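Local coordinates for superkiller protein 7 (Saccharomyces cerevisiae, PDB 4ZKE), which binds GTP through an elongation-factor-like GTP-binding domain and probably serves, as Ski7, in exosome-mediated decay of cytoplasmic RNA together with the Ski complex, at residues Glu316-Tyr321 with Ile381-Arg386. Residues are numbered along the deposited sequence; the frame is centred on the assembly and turned at random.
Sequences EIHTQY and IIIHSR
E316 OE1 is gripped by R386 NE and by H318 NE2. NE of R386 comes to the syn side of E316 OE1 at 3.3 Å and completes a salt bridge. NE2 of H318, from the same strand as E316, reaches E316 OE1 at 2.8 Å on the anti lone pair, with the oxygen in the ring plane. The other oxygen, E316 OE2, takes the backbone N of R386 at 2.7 Å, from above the carboxylate plane. Three donors thus fix the buried carboxylate, and the nearby arginine would probably favour its ionised form. CG of E316 sits beside the backbone N (chi1 -78°) and the chain is extended beyond it, which brings the carboxylate to R386, in the loop just after strand 381-384. Strands 314-318 and 381-384 pair antiparallel here, next to each other in the six-stranded closed barrel of Ski7 domain II. E316 N bonds to I383 O at 2.7 Å, and I383 N returns the bond to E316 O. Further along, H318 N donates to I381 O at 3.1 Å. I383 CD1 packs against the polar group, 3.7 Å from E316 OE1, and meets the H318 ring obliquely. On the opposite face, I317 CG1 meets I382 CD1 at 4.2 Å. R386 has a second partner: its NH1 bonds to the carbonyl of L399. I381 and I383 both touch I472 of strand 469-473.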
loop_
_atom_site.group_PDB
_atom_site.type_symbol
_atom_site.label_atom_id
_atom_site.label_comp_id
_atom_site.label_asym_id
_atom_site.label_seq_id
_atom_site.Cartn_x
_atom_site.Cartn_y
_atom_site.Cartn_z
ATOM N N GLU A 316 17.297 15.586 -6.356
ATOM C CA GLU A 316 17.548 15.875 -4.944
ATOM C C GLU A 316 16.987 14.756 -4.075
ATOM O O GLU A 316 15.837 14.359 -4.243
ATOM C CB GLU A 316 16.911 17.205 -4.527
ATOM C CG GLU A 316 17.666 18.449 -4.955
ATOM C CD GLU A 316 16.872 19.723 -4.697
ATOM O OE1 GLU A 316 16.013 19.720 -3.788
ATOM O OE2 GLU A 316 17.098 20.725 -5.407
ATOM N N ILE A 317 17.796 14.258 -3.145
ATOM C CA ILE A 317 17.337 13.284 -2.162
ATOM C C ILE A 317 17.225 13.968 -0.809
ATOM O O ILE A 317 18.220 14.442 -0.263
ATOM C CB ILE A 317 18.287 12.072 -2.052
ATOM C CG1 ILE A 317 18.403 11.368 -3.407
ATOM C CG2 ILE A 317 17.783 11.095 -0.987
ATOM C CD1 ILE A 317 19.431 10.251 -3.445
ATOM N N HIS A 318 16.011 14.012 -0.271
ATOM C CA HIS A 318 15.764 14.653 1.016
ATOM C C HIS A 318 15.501 13.616 2.098
ATOM O O HIS A 318 14.542 12.848 2.018
ATOM C CB HIS A 318 14.589 15.622 0.908
ATOM C CG HIS A 318 14.883 16.824 0.068
ATOM N ND1 HIS A 318 15.371 17.999 0.596
ATOM C CD2 HIS A 318 14.779 17.025 -1.268
ATOM C CE1 HIS A 318 15.547 18.877 -0.377
ATOM N NE2 HIS A 318 15.194 18.310 -1.517
ATOM N N THR A 319 16.365 13.597 3.106
ATOM C CA THR A 319 16.262 12.620 4.179
ATOM C C THR A 319 15.309 13.073 5.273
ATOM O O THR A 319 14.928 14.241 5.345
ATOM C CB THR A 319 17.629 12.342 4.825
ATOM O OG1 THR A 319 18.042 13.487 5.580
ATOM C CG2 THR A 319 18.673 12.018 3.767
ATOM N N GLN A 320 14.944 12.131 6.136
ATOM C CA GLN A 320 14.090 12.427 7.273
ATOM C C GLN A 320 14.926 13.050 8.383
ATOM O O GLN A 320 14.412 13.799 9.213
ATOM C CB GLN A 320 13.381 11.161 7.756
ATOM C CG GLN A 320 11.877 11.324 7.831
ATOM C CD GLN A 320 11.271 11.741 6.503
ATOM O OE1 GLN A 320 11.079 10.925 5.600
ATOM N NE2 GLN A 320 10.971 13.026 6.379
ATOM N N TYR A 321 16.217 12.727 8.394
ATOM C CA TYR A 321 17.186 13.487 9.174
ATOM C C TYR A 321 17.093 14.944 8.730
ATOM O O TYR A 321 17.393 15.270 7.582
ATOM C CB TYR A 321 18.604 12.947 8.983
ATOM C CG TYR A 321 19.250 12.451 10.259
ATOM C CD1 TYR A 321 19.870 13.332 11.136
ATOM C CD2 TYR A 321 19.244 11.099 10.583
ATOM C CE1 TYR A 321 20.464 12.882 12.304
ATOM C CE2 TYR A 321 19.837 10.639 11.748
ATOM C CZ TYR A 321 20.446 11.536 12.605
ATOM O OH TYR A 321 21.041 11.097 13.771
ATOM N N ILE A 381 12.178 11.037 0.240
ATOM C CA ILE A 381 11.654 11.367 -1.077
ATOM C C ILE A 381 12.764 11.806 -2.016
ATOM O O ILE A 381 13.827 12.260 -1.587
ATOM C CB ILE A 381 10.585 12.480 -1.009
ATOM C CG1 ILE A 381 11.158 13.754 -0.390
ATOM C CG2 ILE A 381 9.377 12.008 -0.212
ATOM C CD1 ILE A 381 10.390 14.994 -0.777
ATOM N N ILE A 382 12.494 11.663 -3.307
ATOM C CA ILE A 382 13.408 12.110 -4.340
ATOM C C ILE A 382 12.635 12.985 -5.325
ATOM O O ILE A 382 11.524 12.646 -5.734
ATOM C CB ILE A 382 14.078 10.910 -5.057
ATOM C CG1 ILE A 382 15.070 11.398 -6.114
ATOM C CG2 ILE A 382 13.031 9.983 -5.677
ATOM C CD1 ILE A 382 15.978 10.306 -6.636
ATOM N N ILE A 383 13.219 14.129 -5.670
ATOM C CA ILE A 383 12.613 15.059 -6.618
ATOM C C ILE A 383 13.652 15.527 -7.629
ATOM O O ILE A 383 14.846 15.286 -7.455
ATOM C CB ILE A 383 12.010 16.289 -5.902
ATOM C CG1 ILE A 383 13.085 17.022 -5.095
ATOM C CG2 ILE A 383 10.857 15.857 -5.000
ATOM C CD1 ILE A 383 12.633 18.345 -4.517
ATOM N N HIS A 384 13.195 16.190 -8.685
ATOM C CA HIS A 384 14.115 16.785 -9.643
ATOM C C HIS A 384 14.849 17.935 -8.965
ATOM O O HIS A 384 14.286 18.627 -8.116
ATOM C CB HIS A 384 13.385 17.276 -10.894
ATOM C CG HIS A 384 14.306 17.641 -12.018
ATOM N ND1 HIS A 384 14.779 18.921 -12.210
ATOM C CD2 HIS A 384 14.854 16.887 -13.001
ATOM C CE1 HIS A 384 15.572 18.943 -13.267
ATOM N NE2 HIS A 384 15.635 17.721 -13.765
ATOM N N SER A 385 16.108 18.131 -9.334
ATOM C CA SER A 385 16.928 19.141 -8.685
ATOM C C SER A 385 16.408 20.548 -8.954
ATOM O O SER A 385 16.083 20.902 -10.088
ATOM C CB SER A 385 18.380 19.024 -9.144
ATOM O OG SER A 385 19.166 20.068 -8.602
ATOM N N ARG A 386 16.319 21.336 -7.889
ATOM C CA ARG A 386 15.966 22.744 -7.989
ATOM C C ARG A 386 17.255 23.547 -8.153
ATOM O O ARG A 386 17.608 24.371 -7.308
ATOM C CB ARG A 386 15.175 23.185 -6.754
ATOM C CG ARG A 386 13.961 22.299 -6.469
ATOM C CD ARG A 386 13.227 22.697 -5.196
ATOM N NE ARG A 386 13.901 22.226 -3.988
ATOM C CZ ARG A 386 13.456 22.434 -2.752
ATOM N NH1 ARG A 386 12.330 23.108 -2.547
ATOM N NH2 ARG A 386 14.139 21.970 -1.713
#